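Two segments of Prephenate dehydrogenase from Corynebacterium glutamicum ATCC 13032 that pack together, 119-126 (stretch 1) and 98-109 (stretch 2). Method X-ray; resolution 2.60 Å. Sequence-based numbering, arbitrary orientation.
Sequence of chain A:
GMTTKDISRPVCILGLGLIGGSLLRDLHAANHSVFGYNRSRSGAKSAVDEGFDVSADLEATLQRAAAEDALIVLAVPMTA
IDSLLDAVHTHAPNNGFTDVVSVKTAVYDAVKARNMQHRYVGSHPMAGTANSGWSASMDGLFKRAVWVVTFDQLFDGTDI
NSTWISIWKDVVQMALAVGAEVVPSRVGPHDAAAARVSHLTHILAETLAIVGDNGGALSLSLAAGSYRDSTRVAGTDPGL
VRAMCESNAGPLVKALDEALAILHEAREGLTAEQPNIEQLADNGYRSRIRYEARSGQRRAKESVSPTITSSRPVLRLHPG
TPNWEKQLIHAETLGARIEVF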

# COMPACT_ATOMS: atom_id res chain seq x y z
N ARG A 119 -11.21 -34.51 14.18
CA ARG A 119 -12.10 -34.23 13.04
C ARG A 119 -11.87 -32.87 12.34
O ARG A 119 -12.63 -32.50 11.45
CB ARG A 119 -13.55 -34.30 13.51
CG ARG A 119 -14.00 -35.68 13.97
CD ARG A 119 -14.18 -36.61 12.78
NE ARG A 119 -14.44 -37.99 13.21
CZ ARG A 119 -13.52 -38.94 13.34
NH1 ARG A 119 -12.24 -38.72 13.04
NH2 ARG A 119 -13.88 -40.15 13.75
N TYR A 120 -10.81 -32.16 12.72
CA TYR A 120 -10.58 -30.79 12.28
C TYR A 120 -9.39 -30.62 11.36
O TYR A 120 -8.33 -31.19 11.58
CB TYR A 120 -10.35 -29.92 13.52
CG TYR A 120 -9.88 -28.50 13.25
CD1 TYR A 120 -10.69 -27.59 12.57
CD2 TYR A 120 -8.65 -28.05 13.71
CE1 TYR A 120 -10.27 -26.29 12.34
CE2 TYR A 120 -8.23 -26.75 13.50
CZ TYR A 120 -9.04 -25.88 12.81
OH TYR A 120 -8.61 -24.60 12.59
N VAL A 121 -9.58 -29.82 10.31
CA VAL A 121 -8.47 -29.39 9.48
C VAL A 121 -8.54 -27.88 9.31
O VAL A 121 -9.45 -27.36 8.67
CB VAL A 121 -8.45 -30.08 8.13
CG1 VAL A 121 -7.20 -29.61 7.35
CG2 VAL A 121 -8.47 -31.60 8.32
N GLY A 122 -7.59 -27.18 9.90
CA GLY A 122 -7.54 -25.73 9.79
C GLY A 122 -7.33 -25.30 8.35
O GLY A 122 -6.63 -25.95 7.58
N SER A 123 -7.97 -24.21 7.97
CA SER A 123 -7.66 -23.61 6.70
C SER A 123 -7.83 -22.11 6.74
O SER A 123 -8.53 -21.57 7.58
CB SER A 123 -8.51 -24.23 5.61
OG SER A 123 -9.66 -23.45 5.37
N HIS A 124 -7.16 -21.44 5.82
CA HIS A 124 -7.20 -19.99 5.73
C HIS A 124 -7.00 -19.54 4.30
O HIS A 124 -5.90 -19.69 3.78
CB HIS A 124 -6.11 -19.38 6.63
CG HIS A 124 -5.98 -17.89 6.50
ND1 HIS A 124 -4.79 -17.23 6.69
CD2 HIS A 124 -6.89 -16.94 6.19
CE1 HIS A 124 -4.97 -15.93 6.52
NE2 HIS A 124 -6.24 -15.73 6.20
N PRO A 125 -8.05 -19.03 3.63
CA PRO A 125 -7.88 -18.42 2.31
C PRO A 125 -7.34 -17.00 2.42
O PRO A 125 -7.75 -16.25 3.31
CB PRO A 125 -9.31 -18.38 1.75
CG PRO A 125 -10.18 -18.38 2.94
CD PRO A 125 -9.48 -19.22 3.96
N MSE A 126 -6.43 -16.62 1.53
CA MSE A 126 -5.92 -15.25 1.52
C MSE A 126 -6.90 -14.35 0.75
O MSE A 126 -6.48 -13.49 -0.02
CB MSE A 126 -4.53 -15.16 0.88
CG MSE A 126 -3.47 -16.06 1.49
SE MSE A 126 -3.32 -16.02 3.42
CE MSE A 126 -3.11 -14.08 3.70
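Stretch 2 (98-109) TDVVSVKTAVYD

Two strand segments can run side by side and yet be joined mainly by side chains, and the contact between 119-126 and 98-109 illustrates this well. Stretch 2 enters as a strand at Thr-98, parallel to stretch 1, passes through a loop, and turns into a helix from Thr-105 onward. Along stretch 1, Arg-119 stays out of reach. Tyr-120, extended with chi1 in t, sends its ring across to stretch 2: OH donates a hydrogen bond to Asp-99 OD1 (2.7 Å), while CZ lies 3.8 Å from Val-107 CG1 and CE2 lies 3.8 Å from Tyr-108 CD1, so one side chain reaches both Asp-99 and the helix. At Val-121 the backbones register with Thr-98, CA to CA 4.9 Å, and Thr-98 OG1 donates a very short bond to Val-121 O (2.4 Å). Gly-122 CA comes within 3.5 Å of Asp-99 OD1; an ideal CB here would clash with Tyr-120 OH. Ser-123 OG then donates to Asp-99 O (2.6 Å), and Ser-123 O receives a CA-H...O contact from Val-100 CA (3.3 Å). His-124 offers a ring face to Ser-102, whose CA sits 3.7 Å from the ring centroid. Pro-125 closes the contact, its CD 3.9 Å from Val-100 CB. Asp-99 is held from within stretch 2 by a salt bridge, Lys-104 NZ to Asp-99 OD2 (2.6 Å).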

# COMPACT_ATOMS: atom_id res chain seq x y z
N THR A 98 -13.66 -27.80 8.76
CA THR A 98 -12.58 -26.83 8.61
C THR A 98 -13.09 -25.41 8.83
O THR A 98 -14.29 -25.18 8.80
CB THR A 98 -11.93 -26.96 7.22
OG1 THR A 98 -10.81 -26.08 7.14
CG2 THR A 98 -12.93 -26.64 6.12
N ASP A 99 -12.17 -24.48 9.08
CA ASP A 99 -12.52 -23.07 9.28
C ASP A 99 -11.82 -22.21 8.24
O ASP A 99 -11.05 -22.72 7.44
CB ASP A 99 -12.13 -22.61 10.69
CG ASP A 99 -10.64 -22.32 10.81
OD1 ASP A 99 -9.84 -23.26 10.66
OD2 ASP A 99 -10.29 -21.15 11.08
N VAL A 100 -12.06 -20.90 8.27
CA VAL A 100 -11.46 -19.99 7.29
C VAL A 100 -10.77 -18.75 7.91
O VAL A 100 -10.39 -17.82 7.20
CB VAL A 100 -12.53 -19.51 6.33
CG1 VAL A 100 -13.20 -20.71 5.66
CG2 VAL A 100 -13.54 -18.65 7.08
N VAL A 101 -10.55 -18.78 9.22
CA VAL A 101 -10.12 -17.60 9.95
C VAL A 101 -8.64 -17.23 9.77
O VAL A 101 -7.77 -18.08 9.73
CB VAL A 101 -10.47 -17.75 11.44
CG1 VAL A 101 -9.96 -16.58 12.26
CG2 VAL A 101 -11.99 -17.90 11.60
N SER A 102 -8.42 -15.93 9.69
CA SER A 102 -7.10 -15.28 9.56
C SER A 102 -6.04 -15.73 10.55
O SER A 102 -4.86 -15.71 10.21
CB SER A 102 -7.29 -13.75 9.67
OG SER A 102 -8.34 -13.41 10.60
N VAL A 103 -6.44 -16.11 11.76
CA VAL A 103 -5.53 -16.61 12.80
C VAL A 103 -5.87 -18.08 13.04
O VAL A 103 -7.04 -18.46 13.00
CB VAL A 103 -5.68 -15.82 14.11
CG1 VAL A 103 -4.67 -16.29 15.14
CG2 VAL A 103 -5.48 -14.35 13.85
N LYS A 104 -4.85 -18.90 13.30
CA LYS A 104 -5.02 -20.36 13.37
C LYS A 104 -4.77 -20.97 14.75
O LYS A 104 -5.46 -21.92 15.14
CB LYS A 104 -4.12 -21.02 12.33
CG LYS A 104 -4.67 -20.94 10.93
CD LYS A 104 -5.66 -22.07 10.69
CE LYS A 104 -6.90 -21.59 10.00
NZ LYS A 104 -7.70 -20.71 10.89
N THR A 105 -3.79 -20.47 15.49
CA THR A 105 -3.50 -21.02 16.81
C THR A 105 -4.71 -20.89 17.72
O THR A 105 -5.06 -21.84 18.44
CB THR A 105 -2.29 -20.36 17.48
OG1 THR A 105 -1.11 -20.62 16.71
CG2 THR A 105 -2.08 -20.90 18.90
N ALA A 106 -5.37 -19.73 17.70
CA ALA A 106 -6.51 -19.49 18.57
C ALA A 106 -7.64 -20.50 18.31
O ALA A 106 -8.32 -20.94 19.25
CB ALA A 106 -7.01 -18.07 18.42
N VAL A 107 -7.82 -20.88 17.05
CA VAL A 107 -8.87 -21.82 16.66
C VAL A 107 -8.50 -23.24 17.06
O VAL A 107 -9.29 -23.94 17.69
CB VAL A 107 -9.15 -21.77 15.14
CG1 VAL A 107 -10.16 -22.82 14.74
CG2 VAL A 107 -9.64 -20.41 14.78
N TYR A 108 -7.29 -23.66 16.70
CA TYR A 108 -6.84 -25.01 17.02
C TYR A 108 -6.96 -25.26 18.54
O TYR A 108 -7.47 -26.31 18.96
CB TYR A 108 -5.42 -25.23 16.49
CG TYR A 108 -4.92 -26.65 16.49
CD1 TYR A 108 -5.76 -27.72 16.15
CD2 TYR A 108 -3.59 -26.94 16.78
CE1 TYR A 108 -5.29 -29.03 16.14
CE2 TYR A 108 -3.10 -28.24 16.77
CZ TYR A 108 -3.96 -29.29 16.44
OH TYR A 108 -3.49 -30.59 16.43
N ASP A 109 -6.51 -24.30 19.34
CA ASP A 109 -6.65 -24.35 20.79
C ASP A 109 -8.11 -24.57 21.20
O ASP A 109 -8.41 -25.43 22.03
CB ASP A 109 -6.17 -23.03 21.43
CG ASP A 109 -4.67 -22.91 21.47
OD1 ASP A 109 -3.95 -23.90 21.24
OD2 ASP A 109 -4.20 -21.80 21.76